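PDB 7ABB: SalCYP truncation from Salinispora tropica, which is a cytochrome P450-family protein, built mainly of helices, that binds heme c. Local coordinates for residues E76-L81 / L229-L234. Residues are numbered along the deposited sequence; the frame is centred on the assembly and turned at random.
Sequences ERWIPL and LTVLFL. With HEC (heme c), chain B.
W78 reaches from the loop between strand 62-63 and helix 86-95 to V231, T230 and L234 on helix 222-235. Its CB begins the contact, 3.7 Å from V231 CG2. CG lies anti to the carbonyl carbon (chi1 -59°), and the indole continues toward the helix. CE3 meets the same methyl, V231 CG2, which sits at the ring edge, near its plane. CZ3, further out on the six-membered ring, meets two more side chains. It touches L234 CD1 at 3.6 Å and T230 CG2 at 3.9 Å, both oblique to the ring. F183 of helix 182-199 also packs on W78. T230 turns CG2 to the indole, while its OG1 bonds back to E226 O one turn earlier.

In this mostly helical P450 fold the contact joins helix 222-235 to a loop whose P80 and L81 line the heme c pocket. V231 is central to it. Its CB and CG2 both lie 3.3 Å from I79 O. That carbonyl is buried here among carbon atoms and has no polar partner in the model. The peptide bond between I79 and P80 is cis. P80 sets CD against V231 CG1 at 4.2 Å, and its CG packs on the propionate carbon CGD of heme c at 3.7 Å. L81 CD1 rests near O2D of the same propionate. S227 OG, on the same helix, accepts a hydrogen bond from I79 N and is also bonded to R77 O.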
ATOM      1  N   GLU A  76       6.982 -19.683  -2.214  1.00 72.13           N
ATOM      2  CA  GLU A  76       6.297 -19.765  -0.930  1.00 72.51           C
ATOM      3  C   GLU A  76       4.790 -19.637  -1.110  1.00 66.36           C
ATOM      4  O   GLU A  76       4.302 -19.410  -2.219  1.00 74.52           O
ATOM      5  CB  GLU A  76       6.799 -18.675   0.012  1.00 70.12           C
ATOM      6  CG  GLU A  76       8.301 -18.656   0.207  1.00 72.78           C
ATOM      7  CD  GLU A  76       8.982 -17.601  -0.644  1.00 78.03           C
ATOM      8  OE1 GLU A  76       8.605 -17.455  -1.826  1.00 79.39           O
ATOM      9  OE2 GLU A  76       9.886 -16.910  -0.127  1.00 81.68           O
ATOM     10  N   ARG A  77       4.058 -19.768  -0.006  1.00 64.13           N
ATOM     11  CA  ARG A  77       2.596 -19.729  -0.001  1.00 54.14           C
ATOM     12  C   ARG A  77       2.146 -18.604   0.933  1.00 50.02           C
ATOM     13  O   ARG A  77       2.031 -18.788   2.147  1.00 58.92           O
ATOM     14  CB  ARG A  77       2.036 -21.080   0.424  1.00 56.62           C
ATOM     15  CG  ARG A  77       0.523 -21.187   0.379  1.00 51.13           C
ATOM     16  CD  ARG A  77       0.079 -22.591   0.784  1.00 60.39           C
ATOM     17  NE  ARG A  77      -1.367 -22.674   0.967  1.00 64.12           N
ATOM     18  CZ  ARG A  77      -2.231 -23.055   0.031  1.00 67.68           C
ATOM     19  NH1 ARG A  77      -1.807 -23.407  -1.178  1.00 66.45           N
ATOM     20  NH2 ARG A  77      -3.528 -23.086   0.307  1.00 70.67           N
ATOM     21  N   TRP A  78       1.893 -17.436   0.356  1.00 39.40           N
ATOM     22  CA  TRP A  78       1.423 -16.271   1.098  1.00 35.85           C
ATOM     23  C   TRP A  78      -0.035 -16.043   0.714  1.00 31.76           C
ATOM     24  O   TRP A  78      -0.328 -15.592  -0.397  1.00 39.54           O
ATOM     25  CB  TRP A  78       2.274 -15.037   0.792  1.00 34.10           C
ATOM     26  CG  TRP A  78       3.733 -15.196   1.115  1.00 47.30           C
ATOM     27  CD1 TRP A  78       4.678 -15.817   0.354  1.00 60.40           C
ATOM     28  CD2 TRP A  78       4.414 -14.717   2.282  1.00 53.46           C
ATOM     29  NE1 TRP A  78       5.903 -15.756   0.971  1.00 62.96           N
ATOM     30  CE2 TRP A  78       5.767 -15.086   2.157  1.00 59.45           C
ATOM     31  CE3 TRP A  78       4.012 -14.012   3.417  1.00 46.35           C
ATOM     32  CZ2 TRP A  78       6.718 -14.773   3.122  1.00 58.16           C
ATOM     33  CZ3 TRP A  78       4.961 -13.704   4.377  1.00 50.97           C
ATOM     34  CH2 TRP A  78       6.295 -14.084   4.224  1.00 55.80           C
ATOM     35  N   ILE A  79      -0.938 -16.358   1.628  1.00 29.63           N
ATOM     36  CA  ILE A  79      -2.372 -16.272   1.348  1.00 27.84           C
ATOM     37  C   ILE A  79      -2.820 -14.822   1.493  1.00 31.06           C
ATOM     38  O   ILE A  79      -2.646 -14.245   2.581  1.00 27.79           O
ATOM     39  CB  ILE A  79      -3.148 -17.167   2.308  1.00 33.80           C
ATOM     40  CG1 ILE A  79      -2.732 -18.634   2.146  1.00 46.20           C
ATOM     41  CG2 ILE A  79      -4.652 -16.981   2.113  1.00 32.31           C
ATOM     42  CD1 ILE A  79      -3.243 -19.279   0.894  1.00 41.97           C
ATOM     43  N   PRO A  80      -3.478 -14.234   0.486  1.00 29.07           N
ATOM     44  CA  PRO A  80      -3.849 -14.761  -0.836  1.00 25.46           C
ATOM     45  C   PRO A  80      -2.926 -14.325  -1.971  1.00 33.29           C
ATOM     46  O   PRO A  80      -3.232 -14.573  -3.126  1.00 27.37           O
ATOM     47  CB  PRO A  80      -5.235 -14.176  -1.049  1.00 25.88           C
ATOM     48  CG  PRO A  80      -5.158 -12.824  -0.374  1.00 30.10           C
ATOM     49  CD  PRO A  80      -4.175 -12.968   0.773  1.00 32.08           C
ATOM     50  N   LEU A  81      -1.808 -13.685  -1.625  1.00 28.62           N
ATOM     51  CA  LEU A  81      -0.996 -12.967  -2.606  1.00 30.43           C
ATOM     52  C   LEU A  81      -0.439 -13.884  -3.700  1.00 35.54           C
ATOM     53  O   LEU A  81      -0.378 -13.492  -4.874  1.00 32.69           O
ATOM     54  CB  LEU A  81       0.131 -12.253  -1.863  1.00 40.50           C
ATOM     55  CG  LEU A  81       0.974 -11.195  -2.572  1.00 44.15           C
ATOM     56  CD1 LEU A  81       0.133 -10.051  -3.141  1.00 33.41           C
ATOM     57  CD2 LEU A  81       1.999 -10.667  -1.580  1.00 47.78           C
ATOM     58  N   LEU A 229      -2.945 -14.055   8.186  1.00 22.80           N
ATOM     59  CA  LEU A 229      -2.731 -13.018   9.191  1.00 23.89           C
ATOM     60  C   LEU A 229      -1.377 -12.358   9.013  1.00 23.87           C
ATOM     61  O   LEU A 229      -1.244 -11.147   9.202  1.00 23.54           O
ATOM     62  CB  LEU A 229      -2.856 -13.626  10.596  1.00 25.11           C
ATOM     63  CG  LEU A 229      -4.287 -14.032  10.959  1.00 25.09           C
ATOM     64  CD1 LEU A 229      -4.322 -14.804  12.291  1.00 29.11           C
ATOM     65  CD2 LEU A 229      -5.196 -12.813  11.036  1.00 24.25           C
ATOM     66  N   THR A 230      -0.364 -13.139   8.634  1.00 26.31           N
ATOM     67  CA  THR A 230       0.950 -12.564   8.356  1.00 24.67           C
ATOM     68  C   THR A 230       0.888 -11.608   7.172  1.00 26.64           C
ATOM     69  O   THR A 230       1.454 -10.511   7.218  1.00 24.32           O
ATOM     70  CB  THR A 230       1.965 -13.679   8.096  1.00 30.42           C
ATOM     71  OG1 THR A 230       1.981 -14.567   9.221  1.00 31.39           O
ATOM     72  CG2 THR A 230       3.362 -13.112   7.900  1.00 39.81           C
ATOM     73  N   VAL A 231       0.218 -12.013   6.090  1.00 24.23           N
ATOM     74  CA  VAL A 231       0.121 -11.145   4.915  1.00 21.50           C
ATOM     75  C   VAL A 231      -0.611  -9.858   5.250  1.00 23.83           C
ATOM     76  O   VAL A 231      -0.207  -8.764   4.835  1.00 22.02           O
ATOM     77  CB  VAL A 231      -0.574 -11.900   3.763  1.00 24.40           C
ATOM     78  CG1 VAL A 231      -0.980 -10.945   2.660  1.00 25.11           C
ATOM     79  CG2 VAL A 231       0.327 -12.982   3.227  1.00 29.23           C
ATOM     80  N   LEU A 232      -1.697  -9.956   6.023  1.00 22.19           N
ATOM     81  CA  LEU A 232      -2.424  -8.756   6.402  1.00 20.16           C
ATOM     82  C   LEU A 232      -1.537  -7.799   7.171  1.00 19.55           C
ATOM     83  O   LEU A 232      -1.592  -6.587   6.944  1.00 20.55           O
ATOM     84  CB  LEU A 232      -3.652  -9.132   7.227  1.00 18.40           C
ATOM     85  CG  LEU A 232      -4.738  -9.823   6.408  1.00 22.45           C
ATOM     86  CD1 LEU A 232      -5.849 -10.294   7.299  1.00 22.47           C
ATOM     87  CD2 LEU A 232      -5.323  -8.899   5.359  1.00 29.90           C
ATOM     88  N   PHE A 233      -0.709  -8.319   8.077  1.00 21.56           N
ATOM     89  CA  PHE A 233       0.201  -7.446   8.813  1.00 21.66           C
ATOM     90  C   PHE A 233       1.205  -6.800   7.873  1.00 22.66           C
ATOM     91  O   PHE A 233       1.460  -5.594   7.957  1.00 21.68           O
ATOM     92  CB  PHE A 233       0.929  -8.228   9.897  1.00 23.39           C
ATOM     93  CG  PHE A 233       1.874  -7.386  10.710  1.00 22.77           C
ATOM     94  CD1 PHE A 233       1.420  -6.695  11.808  1.00 27.42           C
ATOM     95  CD2 PHE A 233       3.215  -7.295  10.377  1.00 23.94           C
ATOM     96  CE1 PHE A 233       2.290  -5.908  12.556  1.00 28.04           C
ATOM     97  CE2 PHE A 233       4.090  -6.511  11.142  1.00 28.66           C
ATOM     98  CZ  PHE A 233       3.619  -5.836  12.219  1.00 25.11           C
ATOM     99  N   LEU A 234       1.798  -7.597   6.980  1.00 22.22           N
ATOM    100  CA  LEU A 234       2.868  -7.086   6.127  1.00 23.74           C
ATOM    101  C   LEU A 234       2.347  -6.124   5.062  1.00 22.10           C
ATOM    102  O   LEU A 234       3.088  -5.226   4.629  1.00 23.34           O
ATOM    103  CB  LEU A 234       3.608  -8.254   5.476  1.00 23.64           C
ATOM    104  CG  LEU A 234       4.429  -9.129   6.426  1.00 32.48           C
ATOM    105  CD1 LEU A 234       4.982 -10.328   5.671  1.00 45.33           C
ATOM    106  CD2 LEU A 234       5.560  -8.357   7.071  1.00 40.88           C
TER
HETATM  107 FE   HEC B 501      -2.800  -3.639  -0.558  1.00 17.53          FE
HETATM  108  CHA HEC B 501      -2.556  -6.335  -2.683  1.00 17.86           C
HETATM  109  CHB HEC B 501      -1.312  -1.699  -2.957  1.00 15.28           C
HETATM  110  CHC HEC B 501      -3.069  -0.930   1.527  1.00 16.76           C
HETATM  111  CHD HEC B 501      -3.935  -5.646   1.948  1.00 18.73           C
HETATM  112  NA  HEC B 501      -2.074  -3.960  -2.412  1.00 17.11           N
HETATM  113  C1A HEC B 501      -2.102  -5.140  -3.156  1.00 17.29           C
HETATM  114  C2A HEC B 501      -1.569  -4.941  -4.488  1.00 18.43           C
HETATM  115  C3A HEC B 501      -1.240  -3.638  -4.544  1.00 18.94           C
HETATM  116  C4A HEC B 501      -1.541  -3.023  -3.274  1.00 15.59           C
HETATM  117  CMA HEC B 501      -0.606  -2.874  -5.720  1.00 17.97           C
HETATM  118  CAA HEC B 501      -1.454  -6.013  -5.630  1.00 17.31           C
HETATM  119  CBA HEC B 501      -0.154  -6.808  -5.603  1.00 21.19           C
HETATM  120  CGA HEC B 501      -0.120  -7.773  -6.776  1.00 19.03           C
HETATM  121  O1A HEC B 501       0.850  -8.565  -6.784  1.00 23.43           O
HETATM  122  O2A HEC B 501      -1.039  -7.713  -7.635  1.00 19.20           O
HETATM  123  NB  HEC B 501      -2.242  -1.712  -0.663  1.00 15.88           N
HETATM  124  C1B HEC B 501      -1.681  -1.086  -1.760  1.00 17.42           C
HETATM  125  C2B HEC B 501      -1.568   0.308  -1.450  1.00 17.41           C
HETATM  126  C3B HEC B 501      -2.078   0.520  -0.223  1.00 16.58           C
HETATM  127  C4B HEC B 501      -2.485  -0.738   0.302  1.00 16.64           C
HETATM  128  CMB HEC B 501      -0.984   1.305  -2.471  1.00 18.92           C
HETATM  129  CAB HEC B 501      -2.219   1.746   0.642  1.00 18.96           C
HETATM  130  CBB HEC B 501      -2.057   3.065  -0.041  1.00 24.71           C
HETATM  131  NC  HEC B 501      -3.362  -3.365   1.381  1.00 17.62           N
HETATM  132  C1C HEC B 501      -3.484  -2.147   2.009  1.00 17.17           C
HETATM  133  C2C HEC B 501      -4.099  -2.343   3.295  1.00 16.81           C
HETATM  134  C3C HEC B 501      -4.361  -3.662   3.438  1.00 17.12           C
HETATM  135  C4C HEC B 501      -3.878  -4.308   2.239  1.00 17.12           C
HETATM  136  CMC HEC B 501      -4.406  -1.205   4.269  1.00 16.62           C
HETATM  137  CAC HEC B 501      -4.973  -4.452   4.606  1.00 20.95           C
HETATM  138  CBC HEC B 501      -5.818  -3.722   5.650  1.00 42.76           C
HETATM  139  ND  HEC B 501      -3.142  -5.599  -0.405  1.00 16.02           N
HETATM  140  C1D HEC B 501      -3.625  -6.211   0.752  1.00 18.87           C
HETATM  141  C2D HEC B 501      -3.780  -7.605   0.480  1.00 19.32           C
HETATM  142  C3D HEC B 501      -3.362  -7.849  -0.927  1.00 20.45           C
HETATM  143  C4D HEC B 501      -2.999  -6.536  -1.416  1.00 18.52           C
HETATM  144  CMD HEC B 501      -4.274  -8.653   1.486  1.00 20.45           C
HETATM  145  CAD HEC B 501      -3.334  -9.182  -1.695  1.00 20.74           C
HETATM  146  CBD HEC B 501      -4.654  -9.322  -2.415  1.00 18.15           C
HETATM  147  CGD HEC B 501      -4.646 -10.571  -3.275  1.00 23.69           C
HETATM  148  O1D HEC B 501      -5.733 -11.004  -3.714  1.00 21.43           O
HETATM  149  O2D HEC B 501      -3.543 -11.108  -3.501  1.00 24.00           O